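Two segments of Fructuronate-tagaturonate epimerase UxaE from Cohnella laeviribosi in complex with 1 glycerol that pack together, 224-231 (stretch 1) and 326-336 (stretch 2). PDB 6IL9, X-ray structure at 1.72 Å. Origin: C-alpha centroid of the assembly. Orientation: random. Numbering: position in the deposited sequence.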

# COMPACT_ATOMS: atom_id res chain seq x y z
N GLN A 224 8.90 -29.51 -13.61
CA GLN A 224 10.25 -29.03 -13.31
C GLN A 224 10.18 -27.51 -13.34
O GLN A 224 10.04 -26.90 -14.40
CB GLN A 224 11.27 -29.58 -14.30
CG GLN A 224 11.20 -31.10 -14.49
CD GLN A 224 11.67 -31.88 -13.27
OE1 GLN A 224 12.43 -31.37 -12.44
NE2 GLN A 224 11.22 -33.13 -13.16
N VAL A 225 10.26 -26.90 -12.16
CA VAL A 225 10.25 -25.45 -12.03
C VAL A 225 11.66 -25.03 -11.62
O VAL A 225 11.96 -24.91 -10.43
CB VAL A 225 9.19 -24.98 -11.03
CG1 VAL A 225 9.02 -23.47 -11.07
CG2 VAL A 225 7.86 -25.67 -11.33
N GLY A 226 12.53 -24.85 -12.60
CA GLY A 226 13.94 -24.74 -12.32
C GLY A 226 14.43 -25.97 -11.60
O GLY A 226 14.11 -27.11 -11.97
N PRO A 227 15.20 -25.78 -10.52
CA PRO A 227 15.74 -26.92 -9.77
C PRO A 227 14.72 -27.59 -8.87
O PRO A 227 15.08 -28.52 -8.14
CB PRO A 227 16.86 -26.27 -8.94
CG PRO A 227 16.39 -24.87 -8.72
CD PRO A 227 15.61 -24.48 -9.94
N HIS A 228 13.46 -27.17 -8.91
CA HIS A 228 12.44 -27.67 -8.01
C HIS A 228 11.48 -28.58 -8.77
O HIS A 228 10.99 -28.21 -9.84
CB HIS A 228 11.68 -26.50 -7.38
CG HIS A 228 12.58 -25.51 -6.72
ND1 HIS A 228 13.22 -25.77 -5.53
CD2 HIS A 228 12.99 -24.28 -7.11
CE1 HIS A 228 13.96 -24.73 -5.20
NE2 HIS A 228 13.85 -23.82 -6.14
N ALA A 229 11.24 -29.75 -8.22
CA ALA A 229 10.25 -30.68 -8.76
C ALA A 229 8.98 -30.53 -7.95
O ALA A 229 9.01 -30.58 -6.72
CB ALA A 229 10.76 -32.12 -8.72
N ILE A 230 7.86 -30.31 -8.64
CA ILE A 230 6.55 -30.18 -8.01
C ILE A 230 5.70 -31.34 -8.51
O ILE A 230 5.44 -31.45 -9.72
CB ILE A 230 5.89 -28.83 -8.33
CG1 ILE A 230 6.76 -27.68 -7.82
CG2 ILE A 230 4.50 -28.76 -7.72
CD1 ILE A 230 6.15 -26.30 -8.04
N HIS A 231 5.28 -32.20 -7.59
CA HIS A 231 4.55 -33.41 -7.93
C HIS A 231 3.17 -33.36 -7.30
O HIS A 231 3.01 -32.91 -6.16
CB HIS A 231 5.31 -34.66 -7.45
CG HIS A 231 4.70 -35.95 -7.89
ND1 HIS A 231 4.79 -36.42 -9.18
CD2 HIS A 231 3.98 -36.87 -7.20
CE1 HIS A 231 4.16 -37.57 -9.27
NE2 HIS A 231 3.66 -37.87 -8.09
N LEU A 326 10.18 -19.83 0.08
CA LEU A 326 10.37 -18.68 -0.80
C LEU A 326 11.10 -19.09 -2.07
O LEU A 326 10.78 -18.60 -3.16
CB LEU A 326 11.13 -17.57 -0.07
CG LEU A 326 11.60 -16.39 -0.93
CD1 LEU A 326 10.39 -15.62 -1.43
CD2 LEU A 326 12.53 -15.47 -0.15
N ALA A 327 12.09 -19.98 -1.95
CA ALA A 327 12.84 -20.42 -3.13
C ALA A 327 11.90 -20.98 -4.19
O ALA A 327 12.02 -20.65 -5.38
CB ALA A 327 13.89 -21.46 -2.73
N VAL A 328 10.95 -21.83 -3.78
CA VAL A 328 10.01 -22.42 -4.74
C VAL A 328 9.01 -21.38 -5.23
O VAL A 328 8.72 -21.30 -6.43
CB VAL A 328 9.30 -23.63 -4.11
CG1 VAL A 328 8.56 -24.39 -5.19
CG2 VAL A 328 10.32 -24.53 -3.44
N HIS A 329 8.44 -20.59 -4.31
CA HIS A 329 7.51 -19.53 -4.68
C HIS A 329 8.12 -18.62 -5.73
O HIS A 329 7.47 -18.25 -6.72
CB HIS A 329 7.12 -18.68 -3.47
CG HIS A 329 6.15 -19.33 -2.54
ND1 HIS A 329 4.97 -19.90 -2.96
CD2 HIS A 329 6.17 -19.46 -1.19
CE1 HIS A 329 4.31 -20.38 -1.92
NE2 HIS A 329 5.02 -20.13 -0.83
N ALA A 330 9.39 -18.23 -5.52
CA ALA A 330 10.06 -17.32 -6.46
C ALA A 330 10.29 -18.00 -7.80
O ALA A 330 10.22 -17.34 -8.85
CB ALA A 330 11.39 -16.85 -5.89
N ALA A 331 10.59 -19.30 -7.79
CA ALA A 331 10.80 -20.03 -9.04
C ALA A 331 9.50 -20.14 -9.83
O ALA A 331 9.51 -20.07 -11.07
CB ALA A 331 11.36 -21.42 -8.74
N ILE A 332 8.38 -20.32 -9.13
CA ILE A 332 7.08 -20.38 -9.80
C ILE A 332 6.76 -19.04 -10.46
O ILE A 332 6.32 -18.99 -11.61
CB ILE A 332 5.98 -20.77 -8.79
CG1 ILE A 332 6.21 -22.20 -8.31
CG2 ILE A 332 4.58 -20.60 -9.43
CD1 ILE A 332 5.48 -22.50 -7.00
N ALA A 333 6.96 -17.95 -9.73
CA ALA A 333 6.77 -16.62 -10.31
C ALA A 333 7.62 -16.43 -11.56
O ALA A 333 7.16 -15.88 -12.56
CB ALA A 333 7.08 -15.54 -9.28
N ASP A 334 8.88 -16.86 -11.51
CA ASP A 334 9.77 -16.70 -12.66
C ASP A 334 9.28 -17.53 -13.84
O ASP A 334 9.31 -17.07 -14.99
CB ASP A 334 11.20 -17.10 -12.29
CG ASP A 334 11.92 -16.05 -11.43
OD1 ASP A 334 11.44 -14.90 -11.32
OD2 ASP A 334 12.98 -16.38 -10.85
N ARG A 335 8.81 -18.74 -13.56
CA ARG A 335 8.32 -19.62 -14.61
C ARG A 335 7.19 -18.97 -15.40
O ARG A 335 7.18 -19.02 -16.64
CB ARG A 335 7.86 -20.94 -13.99
CG ARG A 335 6.74 -21.69 -14.74
CD ARG A 335 7.25 -22.49 -15.90
NE ARG A 335 6.17 -23.22 -16.58
CZ ARG A 335 5.35 -22.68 -17.49
NH1 ARG A 335 5.47 -21.42 -17.83
NH2 ARG A 335 4.40 -23.43 -18.05
N PHE A 336 6.26 -18.32 -14.71
CA PHE A 336 5.05 -17.80 -15.33
C PHE A 336 5.12 -16.31 -15.65
O PHE A 336 4.26 -15.81 -16.39
CB PHE A 336 3.84 -18.08 -14.44
CG PHE A 336 3.48 -19.54 -14.36
CD1 PHE A 336 3.05 -20.21 -15.49
CD2 PHE A 336 3.59 -20.24 -13.17
CE1 PHE A 336 2.73 -21.57 -15.43
CE2 PHE A 336 3.27 -21.58 -13.10
CZ PHE A 336 2.84 -22.25 -14.24

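Stretch 1 is a tight hairpin. Strand 224-225 turns back into strand 228-231 through a type II' beta turn from Val225 to His228, and the two end residues pair through their backbones: Val225 N donates to His228 O at 2.8 Å, and His228 N to Val225 O at 3.1 Å. Gly226 occupies the first corner with phi/psi of 58/-133. The positive phi favours glycine, and an ideal CB on Gly226 would lie 2.3 Å from Pro227 CD, so the corner has no room for a side chain.

Stretch 2 is the last part of a helix, held by regular i to i+4 bonds such as Ile332 N to Val328 O at 2.9 Å. Strand 228-231 crosses it almost at a right angle, 86° between their directions, with the axes 9.9 Å apart at closest approach. The backbones come nearest at Val225 and Ala331, whose CA atoms are 6.2 Å apart, and at His228 and Val328, whose CA atoms are 6.6 Å apart. No hydrogen bond crosses the contact; the surfaces meet by packing.

The closest CA pair has an alanine, Ala331, on the helix side. Ala331 CB points toward the hairpin and touches both ends of the turn, lying 3.9 Å from Val225 CG1 and 3.7 Å from His228 CD2. Val225, buried and in the t rotamer, sets CG1 against the helix backbone itself, 3.4 Å from Ala331 O. Ala331 O already accepts from Arg335 N at 2.9 Å, so the methyl does not leave it without a partner. Val225 CG1 also reaches Ile332 CG1 at 4.1 Å and Arg335 CB at 4.0 Å, which places it beside successive turns of the helix.

His228 also points toward the helix, and its ring lies across Ala327, Val328 and Ala331. Val328 CG2 sits over one face, 4.0 Å from the centroid of the His228 ring and 22° off the normal, a CH-pi contact. His228 NE2 is 3.7 Å from Ala327 O, an oxygen engaged by Ala331 N, and His228 CE1 is 4.1 Å from Ala327 CB.

Two residues along the strand, where alternation again turns a side chain toward the helix, Ile230 extends CD1 to Val328 CG1 at 4.2 Å and to Ile332 CD1 at 4.0 Å. Ala229, between them, points away. His228 and Ile230, alternate residues of one strand, and Val225 across the turn supply the hairpin's contacts, meeting Ala327, Val328, Ala331, Ile332 and Arg335 of the helix.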